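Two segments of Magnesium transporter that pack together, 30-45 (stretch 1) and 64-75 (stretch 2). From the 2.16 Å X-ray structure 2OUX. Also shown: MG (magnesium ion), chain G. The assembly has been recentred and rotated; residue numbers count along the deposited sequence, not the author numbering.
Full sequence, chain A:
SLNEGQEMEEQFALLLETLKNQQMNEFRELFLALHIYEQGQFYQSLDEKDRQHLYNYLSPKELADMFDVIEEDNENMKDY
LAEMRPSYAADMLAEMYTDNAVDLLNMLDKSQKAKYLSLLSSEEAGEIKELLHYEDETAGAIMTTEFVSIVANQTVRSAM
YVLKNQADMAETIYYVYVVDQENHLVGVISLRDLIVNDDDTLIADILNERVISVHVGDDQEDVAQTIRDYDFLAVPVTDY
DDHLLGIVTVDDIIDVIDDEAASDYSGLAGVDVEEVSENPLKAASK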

ATOM      1  N   LEU A  30       5.852 -26.164   6.078  1.00 35.62           N
ATOM      2  CA  LEU A  30       6.331 -25.180   7.042  1.00 34.76           C
ATOM      3  C   LEU A  30       6.911 -23.946   6.353  1.00 32.12           C
ATOM      4  O   LEU A  30       6.451 -22.831   6.576  1.00 32.39           O
ATOM      5  CB  LEU A  30       7.391 -25.814   7.952  1.00 35.07           C
ATOM      6  CG  LEU A  30       6.916 -26.930   8.891  1.00 36.45           C
ATOM      7  CD1 LEU A  30       8.112 -27.555   9.594  1.00 37.34           C
ATOM      8  CD2 LEU A  30       5.933 -26.364   9.904  1.00 36.57           C
ATOM      9  N   PHE A  31       7.912 -24.166   5.508  1.00 29.22           N
ATOM     10  CA  PHE A  31       8.577 -23.095   4.782  1.00 29.01           C
ATOM     11  C   PHE A  31       7.580 -22.196   4.060  1.00 28.46           C
ATOM     12  O   PHE A  31       7.590 -20.977   4.236  1.00 27.82           O
ATOM     13  CB  PHE A  31       9.563 -23.683   3.762  1.00 27.19           C
ATOM     14  CG  PHE A  31      10.381 -22.644   3.029  1.00 27.55           C
ATOM     15  CD1 PHE A  31      11.492 -22.053   3.630  1.00 28.92           C
ATOM     16  CD2 PHE A  31      10.020 -22.236   1.748  1.00 27.01           C
ATOM     17  CE1 PHE A  31      12.235 -21.064   2.963  1.00 27.49           C
ATOM     18  CE2 PHE A  31      10.750 -21.249   1.072  1.00 27.92           C
ATOM     19  CZ  PHE A  31      11.860 -20.663   1.680  1.00 27.96           C
ATOM     20  N   LEU A  32       6.714 -22.807   3.258  1.00 29.13           N
ATOM     21  CA  LEU A  32       5.727 -22.070   2.483  1.00 29.07           C
ATOM     22  C   LEU A  32       4.652 -21.409   3.337  1.00 28.72           C
ATOM     23  O   LEU A  32       3.845 -20.653   2.834  1.00 29.89           O
ATOM     24  CB  LEU A  32       5.096 -22.998   1.432  1.00 30.14           C
ATOM     25  CG  LEU A  32       5.576 -22.944  -0.030  1.00 30.60           C
ATOM     26  CD1 LEU A  32       6.985 -22.385  -0.135  1.00 30.99           C
ATOM     27  CD2 LEU A  32       5.510 -24.347  -0.636  1.00 30.46           C
ATOM     28  N   ALA A  33       4.636 -21.697   4.634  1.00 30.75           N
ATOM     29  CA  ALA A  33       3.657 -21.080   5.532  1.00 30.32           C
ATOM     30  C   ALA A  33       4.243 -19.763   6.057  1.00 29.13           C
ATOM     31  O   ALA A  33       3.534 -18.919   6.604  1.00 28.27           O
ATOM     32  CB  ALA A  33       3.342 -22.020   6.699  1.00 30.48           C
ATOM     33  N   LEU A  34       5.550 -19.609   5.898  1.00 29.66           N
ATOM     34  CA  LEU A  34       6.243 -18.402   6.334  1.00 29.25           C
ATOM     35  C   LEU A  34       6.096 -17.312   5.271  1.00 26.97           C
ATOM     36  O   LEU A  34       6.011 -17.603   4.082  1.00 23.68           O
ATOM     37  CB  LEU A  34       7.740 -18.682   6.524  1.00 31.69           C
ATOM     38  CG  LEU A  34       8.271 -19.669   7.565  1.00 32.67           C
ATOM     39  CD1 LEU A  34       9.743 -19.907   7.308  1.00 31.90           C
ATOM     40  CD2 LEU A  34       8.068 -19.114   8.962  1.00 34.09           C
ATOM     41  N   HIS A  35       6.070 -16.061   5.721  1.00 27.09           N
ATOM     42  CA  HIS A  35       6.001 -14.899   4.839  1.00 27.10           C
ATOM     43  C   HIS A  35       7.351 -14.892   4.105  1.00 24.63           C
ATOM     44  O   HIS A  35       8.356 -15.288   4.682  1.00 23.94           O
ATOM     45  CB  HIS A  35       5.849 -13.633   5.689  1.00 27.44           C
ATOM     46  CG  HIS A  35       5.928 -12.359   4.905  1.00 31.44           C
ATOM     47  ND1 HIS A  35       4.817 -11.581   4.635  1.00 30.22           N
ATOM     48  CD2 HIS A  35       6.981 -11.722   4.352  1.00 29.94           C
ATOM     49  CE1 HIS A  35       5.191 -10.516   3.949  1.00 29.87           C
ATOM     50  NE2 HIS A  35       6.496 -10.574   3.762  1.00 33.67           N
ATOM     51  N   ILE A  36       7.383 -14.446   2.854  1.00 24.35           N
ATOM     52  CA  ILE A  36       8.631 -14.444   2.095  1.00 24.49           C
ATOM     53  C   ILE A  36       9.827 -13.782   2.777  1.00 25.55           C
ATOM     54  O   ILE A  36      10.961 -14.158   2.507  1.00 25.53           O
ATOM     55  CB  ILE A  36       8.456 -13.816   0.698  1.00 26.33           C
ATOM     56  CG1 ILE A  36       7.786 -12.445   0.812  1.00 26.50           C
ATOM     57  CG2 ILE A  36       7.672 -14.767  -0.202  1.00 24.79           C
ATOM     58  CD1 ILE A  36       7.815 -11.651  -0.479  1.00 23.21           C
ATOM     59  N   TYR A  37       9.589 -12.808   3.655  1.00 24.95           N
ATOM     60  CA  TYR A  37      10.698 -12.163   4.360  1.00 25.75           C
ATOM     61  C   TYR A  37      11.284 -13.112   5.403  1.00 25.82           C
ATOM     62  O   TYR A  37      12.489 -13.117   5.636  1.00 25.55           O
ATOM     63  CB  TYR A  37      10.258 -10.890   5.073  1.00 23.40           C
ATOM     64  CG  TYR A  37      11.276 -10.411   6.094  1.00 24.72           C
ATOM     65  CD1 TYR A  37      12.461  -9.780   5.698  1.00 23.90           C
ATOM     66  CD2 TYR A  37      11.076 -10.632   7.454  1.00 25.98           C
ATOM     67  CE1 TYR A  37      13.417  -9.372   6.642  1.00 24.85           C
ATOM     68  CE2 TYR A  37      12.019 -10.232   8.402  1.00 25.92           C
ATOM     69  CZ  TYR A  37      13.186  -9.609   7.989  1.00 25.80           C
ATOM     70  OH  TYR A  37      14.102  -9.216   8.933  1.00 25.96           O
ATOM     71  N   GLU A  38      10.422 -13.884   6.052  1.00 25.18           N
ATOM     72  CA  GLU A  38      10.893 -14.841   7.050  1.00 29.11           C
ATOM     73  C   GLU A  38      11.614 -15.968   6.296  1.00 28.19           C
ATOM     74  O   GLU A  38      12.613 -16.520   6.773  1.00 26.53           O
ATOM     75  CB  GLU A  38       9.714 -15.382   7.871  1.00 30.11           C
ATOM     76  CG  GLU A  38       8.891 -14.289   8.528  1.00 32.16           C
ATOM     77  CD  GLU A  38       7.728 -14.810   9.358  1.00 36.34           C
ATOM     78  OE1 GLU A  38       7.039 -15.768   8.933  1.00 38.81           O
ATOM     79  OE2 GLU A  38       7.487 -14.237  10.440  1.00 37.31           O
ATOM     80  N   GLN A  39      11.108 -16.292   5.108  1.00 27.64           N
ATOM     81  CA  GLN A  39      11.733 -17.316   4.275  1.00 27.33           C
ATOM     82  C   GLN A  39      13.162 -16.869   3.976  1.00 28.32           C
ATOM     83  O   GLN A  39      14.094 -17.675   3.988  1.00 27.77           O
ATOM     84  CB  GLN A  39      10.963 -17.490   2.960  1.00 25.12           C
ATOM     85  CG  GLN A  39       9.651 -18.258   3.110  1.00 26.16           C
ATOM     86  CD  GLN A  39       8.830 -18.279   1.835  1.00 24.97           C
ATOM     87  OE1 GLN A  39       9.372 -18.302   0.726  1.00 21.92           O
ATOM     88  NE2 GLN A  39       7.509 -18.269   1.987  1.00 26.46           N
ATOM     89  N   GLY A  40      13.326 -15.576   3.712  1.00 27.84           N
ATOM     90  CA  GLY A  40      14.647 -15.052   3.417  1.00 29.31           C
ATOM     91  C   GLY A  40      15.609 -15.152   4.592  1.00 30.45           C
ATOM     92  O   GLY A  40      16.780 -15.493   4.424  1.00 31.69           O
ATOM     93  N   GLN A  41      15.123 -14.851   5.790  1.00 30.96           N
ATOM     94  CA  GLN A  41      15.961 -14.922   6.977  1.00 31.54           C
ATOM     95  C   GLN A  41      16.379 -16.362   7.251  1.00 32.62           C
ATOM     96  O   GLN A  41      17.548 -16.635   7.527  1.00 33.16           O
ATOM     97  CB  GLN A  41      15.213 -14.345   8.180  1.00 32.67           C
ATOM     98  CG  GLN A  41      14.900 -12.867   8.022  1.00 33.62           C
ATOM     99  CD  GLN A  41      16.150 -12.044   7.762  1.00 33.34           C
ATOM    100  OE1 GLN A  41      16.963 -11.835   8.661  1.00 35.11           O
ATOM    101  NE2 GLN A  41      16.314 -11.585   6.523  1.00 29.91           N
ATOM    102  N   PHE A  42      15.419 -17.279   7.180  1.00 33.51           N
ATOM    103  CA  PHE A  42      15.707 -18.689   7.396  1.00 33.80           C
ATOM    104  C   PHE A  42      16.805 -19.100   6.424  1.00 34.54           C
ATOM    105  O   PHE A  42      17.844 -19.607   6.835  1.00 35.79           O
ATOM    106  CB  PHE A  42      14.461 -19.543   7.142  1.00 32.53           C
ATOM    107  CG  PHE A  42      14.717 -21.022   7.228  1.00 32.65           C
ATOM    108  CD1 PHE A  42      14.931 -21.636   8.461  1.00 32.05           C
ATOM    109  CD2 PHE A  42      14.773 -21.795   6.076  1.00 29.25           C
ATOM    110  CE1 PHE A  42      15.201 -23.000   8.544  1.00 31.76           C
ATOM    111  CE2 PHE A  42      15.042 -23.154   6.148  1.00 30.64           C
ATOM    112  CZ  PHE A  42      15.257 -23.761   7.388  1.00 30.38           C
ATOM    113  N   TYR A  43      16.574 -18.852   5.139  1.00 34.42           N
ATOM    114  CA  TYR A  43      17.532 -19.193   4.089  1.00 34.29           C
ATOM    115  C   TYR A  43      18.917 -18.576   4.257  1.00 36.45           C
ATOM    116  O   TYR A  43      19.924 -19.219   3.970  1.00 37.37           O
ATOM    117  CB  TYR A  43      16.964 -18.800   2.726  1.00 31.56           C
ATOM    118  CG  TYR A  43      17.945 -18.860   1.569  1.00 32.37           C
ATOM    119  CD1 TYR A  43      18.755 -17.768   1.253  1.00 30.01           C
ATOM    120  CD2 TYR A  43      18.020 -19.989   0.755  1.00 33.41           C
ATOM    121  CE1 TYR A  43      19.615 -17.800   0.146  1.00 30.78           C
ATOM    122  CE2 TYR A  43      18.875 -20.032  -0.352  1.00 32.59           C
ATOM    123  CZ  TYR A  43      19.665 -18.936  -0.655  1.00 32.25           C
ATOM    124  OH  TYR A  43      20.480 -18.976  -1.770  1.00 29.78           O
ATOM    125  N   GLN A  44      18.971 -17.333   4.718  1.00 37.97           N
ATOM    126  CA  GLN A  44      20.250 -16.659   4.902  1.00 40.48           C
ATOM    127  C   GLN A  44      20.987 -17.123   6.157  1.00 41.07           C
ATOM    128  O   GLN A  44      22.065 -16.626   6.467  1.00 40.96           O
ATOM    129  CB  GLN A  44      20.041 -15.141   4.940  1.00 40.18           C
ATOM    130  CG  GLN A  44      19.670 -14.551   3.587  1.00 44.01           C
ATOM    131  CD  GLN A  44      19.330 -13.071   3.655  1.00 46.60           C
ATOM    132  OE1 GLN A  44      20.180 -12.233   3.966  1.00 46.12           O
ATOM    133  NE2 GLN A  44      18.077 -12.744   3.364  1.00 47.33           N
ATOM    134  N   SER A  45      20.401 -18.073   6.879  1.00 41.60           N
ATOM    135  CA  SER A  45      21.031 -18.591   8.087  1.00 42.64           C
ATOM    136  C   SER A  45      21.680 -19.938   7.774  1.00 43.02           C
ATOM    137  O   SER A  45      22.638 -20.347   8.426  1.00 44.47           O
ATOM    138  CB  SER A  45      19.996 -18.783   9.197  1.00 43.70           C
ATOM    139  OG  SER A  45      19.160 -19.897   8.928  1.00 45.06           O
ATOM    140  N   ALA A  64      12.016 -17.820  -6.318  1.00 23.93           N
ATOM    141  CA  ALA A  64      11.977 -16.442  -6.790  1.00 26.28           C
ATOM    142  C   ALA A  64      11.125 -15.558  -5.865  1.00 24.92           C
ATOM    143  O   ALA A  64      11.459 -14.402  -5.619  1.00 25.21           O
ATOM    144  CB  ALA A  64      11.432 -16.398  -8.211  1.00 22.66           C
ATOM    145  N   ASP A  65      10.028 -16.102  -5.350  1.00 26.57           N
ATOM    146  CA  ASP A  65       9.171 -15.325  -4.461  1.00 28.50           C
ATOM    147  C   ASP A  65       9.986 -14.836  -3.271  1.00 28.09           C
ATOM    148  O   ASP A  65       9.759 -13.746  -2.741  1.00 25.90           O
ATOM    149  CB  ASP A  65       8.012 -16.176  -3.931  1.00 29.55           C
ATOM    150  CG  ASP A  65       7.025 -16.547  -5.000  1.00 28.46           C
ATOM    151  OD1 ASP A  65       6.710 -15.682  -5.840  1.00 30.89           O
ATOM    152  OD2 ASP A  65       6.549 -17.702  -4.990  1.00 32.22           O
HETATM  153  N   MSE A  66      10.927 -15.666  -2.846  1.00 27.43           N
HETATM  154  CA  MSE A  66      11.752 -15.316  -1.712  1.00 29.42           C
HETATM  155  C   MSE A  66      12.853 -14.338  -2.110  1.00 29.81           C
HETATM  156  O   MSE A  66      13.060 -13.333  -1.426  1.00 30.12           O
HETATM  157  CB  MSE A  66      12.373 -16.569  -1.089  1.00 31.38           C
HETATM  158  CG  MSE A  66      13.348 -16.251   0.036  1.00 35.23           C
HETATM  159 SE   MSE A  66      14.412 -17.761   0.581  1.00 45.95          SE
HETATM  160  CE  MSE A  66      15.449 -17.971  -1.028  1.00 39.24           C
ATOM    161  N   PHE A  67      13.556 -14.621  -3.205  1.00 29.94           N
ATOM    162  CA  PHE A  67      14.626 -13.729  -3.635  1.00 30.78           C
ATOM    163  C   PHE A  67      14.140 -12.308  -3.872  1.00 31.23           C
ATOM    164  O   PHE A  67      14.852 -11.358  -3.555  1.00 32.72           O
ATOM    165  CB  PHE A  67      15.335 -14.273  -4.874  1.00 33.67           C
ATOM    166  CG  PHE A  67      16.582 -15.040  -4.548  1.00 35.79           C
ATOM    167  CD1 PHE A  67      16.506 -16.335  -4.046  1.00 37.66           C
ATOM    168  CD2 PHE A  67      17.831 -14.440  -4.661  1.00 35.69           C
ATOM    169  CE1 PHE A  67      17.655 -17.019  -3.655  1.00 37.32           C
ATOM    170  CE2 PHE A  67      18.981 -15.116  -4.272  1.00 38.38           C
ATOM    171  CZ  PHE A  67      18.893 -16.409  -3.767  1.00 36.30           C
ATOM    172  N   ASP A  68      12.929 -12.162  -4.403  1.00 29.97           N
ATOM    173  CA  ASP A  68      12.362 -10.837  -4.629  1.00 28.50           C
ATOM    174  C   ASP A  68      12.640  -9.921  -3.441  1.00 27.42           C
ATOM    175  O   ASP A  68      12.813  -8.725  -3.609  1.00 28.79           O
ATOM    176  CB  ASP A  68      10.834 -10.894  -4.807  1.00 28.06           C
ATOM    177  CG  ASP A  68      10.415 -11.383  -6.166  1.00 25.99           C
ATOM    178  OD1 ASP A  68      11.048 -10.982  -7.161  1.00 22.30           O
ATOM    179  OD2 ASP A  68       9.435 -12.155  -6.234  1.00 26.46           O
ATOM    180  N   VAL A  69      12.680 -10.466  -2.232  1.00 26.67           N
ATOM    181  CA  VAL A  69      12.895  -9.596  -1.088  1.00 26.89           C
ATOM    182  C   VAL A  69      14.253  -9.638  -0.411  1.00 28.83           C
ATOM    183  O   VAL A  69      14.523  -8.833   0.479  1.00 28.72           O
ATOM    184  CB  VAL A  69      11.806  -9.806  -0.031  1.00 26.87           C
ATOM    185  CG1 VAL A  69      10.449  -9.485  -0.642  1.00 25.30           C
ATOM    186  CG2 VAL A  69      11.843 -11.241   0.492  1.00 28.72           C
ATOM    187  N   ILE A  70      15.105 -10.575  -0.811  1.00 29.54           N
ATOM    188  CA  ILE A  70      16.443 -10.650  -0.240  1.00 31.44           C
ATOM    189  C   ILE A  70      17.186  -9.424  -0.798  1.00 30.93           C
ATOM    190  O   ILE A  70      17.099  -9.125  -1.992  1.00 27.95           O
ATOM    191  CB  ILE A  70      17.194 -11.954  -0.688  1.00 34.52           C
ATOM    192  CG1 ILE A  70      16.449 -13.198  -0.190  1.00 35.33           C
ATOM    193  CG2 ILE A  70      18.624 -11.928  -0.173  1.00 31.62           C
ATOM    194  CD1 ILE A  70      16.166 -13.168   1.308  1.00 40.31           C
ATOM    195  N   GLU A  71      17.903  -8.709   0.059  1.00 34.75           N
ATOM    196  CA  GLU A  71      18.638  -7.529  -0.389  1.00 41.54           C
ATOM    197  C   GLU A  71      19.679  -7.903  -1.439  1.00 43.30           C
ATOM    198  O   GLU A  71      20.642  -8.597  -1.138  1.00 44.07           O
ATOM    199  CB  GLU A  71      19.293  -6.844   0.811  1.00 42.58           C
ATOM    200  CG  GLU A  71      18.312  -6.032   1.638  1.00 47.76           C
ATOM    201  CD  GLU A  71      18.900  -5.543   2.953  1.00 53.60           C
ATOM    202  OE1 GLU A  71      19.996  -4.945   2.931  1.00 57.01           O
ATOM    203  OE2 GLU A  71      18.264  -5.750   4.012  1.00 56.51           O
ATOM    204  N   GLU A  72      19.475  -7.443  -2.673  1.00 46.33           N
ATOM    205  CA  GLU A  72      20.385  -7.754  -3.776  1.00 50.01           C
ATOM    206  C   GLU A  72      21.805  -7.240  -3.551  1.00 53.15           C
ATOM    207  O   GLU A  72      22.729  -7.601  -4.281  1.00 52.97           O
ATOM    208  CB  GLU A  72      19.859  -7.179  -5.096  1.00 49.04           C
ATOM    209  CG  GLU A  72      20.064  -5.680  -5.250  1.00 48.59           C
ATOM    210  CD  GLU A  72      18.894  -4.887  -4.743  1.00 47.84           C
ATOM    211  OE1 GLU A  72      18.314  -5.309  -3.729  1.00 48.52           O
ATOM    212  OE2 GLU A  72      18.566  -3.845  -5.347  1.00 48.73           O
ATOM    213  N   ASP A  73      21.971  -6.382  -2.554  1.00 56.79           N
ATOM    214  CA  ASP A  73      23.276  -5.826  -2.232  1.00 61.06           C
ATOM    215  C   ASP A  73      23.919  -6.712  -1.180  1.00 63.51           C
ATOM    216  O   ASP A  73      25.084  -6.537  -0.829  1.00 63.54           O
ATOM    217  CB  ASP A  73      23.122  -4.398  -1.706  1.00 62.66           C
ATOM    218  CG  ASP A  73      22.758  -3.413  -2.803  1.00 63.58           C
ATOM    219  OD1 ASP A  73      21.881  -3.746  -3.628  1.00 64.46           O
ATOM    220  OD2 ASP A  73      23.345  -2.307  -2.837  1.00 63.77           O
ATOM    221  N   ASN A  74      23.120  -7.648  -0.674  1.00 66.59           N
ATOM    222  CA  ASN A  74      23.534  -8.637   0.321  1.00 69.81           C
ATOM    223  C   ASN A  74      25.044  -8.800   0.220  1.00 72.52           C
ATOM    224  O   ASN A  74      25.782  -8.628   1.192  1.00 72.78           O
ATOM    225  CB  ASN A  74      22.873  -9.969  -0.022  1.00 70.33           C
ATOM    226  CG  ASN A  74      23.014 -11.011   1.073  1.00 70.55           C
ATOM    227  OD1 ASN A  74      22.378 -10.918   2.122  1.00 69.96           O
ATOM    228  ND2 ASN A  74      23.842 -12.020   0.827  1.00 70.60           N
ATOM    229  N   GLU A  75      25.462  -9.156  -0.991  1.00 74.72           N
ATOM    230  CA  GLU A  75      26.847  -9.353  -1.396  1.00 76.95           C
ATOM    231  C   GLU A  75      27.244 -10.809  -1.409  1.00 76.72           C
ATOM    232  O   GLU A  75      28.228 -11.180  -2.065  1.00 76.32           O
ATOM    233  CB  GLU A  75      27.820  -8.527  -0.546  1.00 79.79           C
ATOM    234  CG  GLU A  75      29.073  -8.133  -1.339  1.00 83.73           C
ATOM    235  CD  GLU A  75      29.823  -6.980  -0.718  1.00 85.98           C
ATOM    236  OE1 GLU A  75      30.209  -7.118   0.460  1.00 87.35           O
ATOM    237  OE2 GLU A  75      30.023  -5.947  -1.400  1.00 87.48           O
TER
HETATM  238 MG    MG G 409      16.126  -5.137  -3.697  1.00 33.95          MG
HETATM  239  O   HOH W   1      15.454  -7.471  -3.610  1.00 30.85           O
HETATM  240  O   HOH W   2      16.765  -2.878  -3.809  1.00 39.36           O
HETATM  241  O   HOH W   3      15.611  -5.420  -5.721  1.00 34.50           O
HETATM  242  O   HOH W   4      13.980  -4.674  -3.441  1.00 33.94           O
HETATM  243  O   HOH W   5      16.730  -4.779  -1.607  1.00 31.82           O

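Read from the start of stretch 1, this contact is built by apolar packing around one long side chain, with no clear hydrogen bond crossing between the stretches. Phe31 makes the first touch. Its CA-to-CB bond points sideways, but the t rotamer brings the ring end nearer, and CZ lies 4.0 Å from SE of Met66, a selenomethionine. The selenium sits at the ring edge, near the plane.

The chain then turns from Phe31 to Leu34, and His35 caps the helix that carries most of the contact. The turn and the helix are tied together from within: Gln39, whose CA-to-CB bond points toward stretch 2, uses NE2 to donate to Leu34 O at 2.7 Å within its own stretch.

Ile36 opens the helix and points toward stretch 2, where its CA comes within 5.0 Å of the CA of Met66. Its CD1 meets Val69 CG1 at 3.4 Å, and its CG2 lies 3.4 Å from the backbone O of Asp65. The CA-to-CB bond of Tyr37 points away, and its closest contact is from the backbone: CA is 4.1 Å from Val69 CG2.

Gln39 and Gly40 form part of the pocket for Met66, whose side chain sits as a knob among Phe31, Gln39, Gly40 and Tyr43. Gln39 O is 3.4 Å from Met66 SE, and Gly40 N is 3.7 Å from Met66 CG. The absence of a side chain at Gly40 matters for a second neighbour: its CA is 3.2 Å from Ile70 CD1, and an ideally placed CB would fall only 2.4 Å from that same methyl, a clash. Glycine here is what lets Ile70 come in against the helix.

One turn beyond Gln39, Tyr43 again points toward stretch 2 and closes the pocket. Its CB packs against Met66 SE at 3.5 Å, and Met66 CE lies over one face of the ring, 3.8 Å from the centroid and 16° off the normal, a well-centred CH-pi contact. Phe67 adds an offset edge-to-face pair, its edge turned toward the tyrosine face, with planes at 71° and centroids 5.7 Å apart. Tyr43 OH is hydrogen-bonded elsewhere in the structure, so the polar end of the residue is satisfied.

Gln44, also pointing toward stretch 2, extends the contact to its margin near the poorly ordered Asn74. The rule is economical: a long, unbranched knob, aromatic walls, and a glycine where a neighbouring side chain, Ile70, needs room.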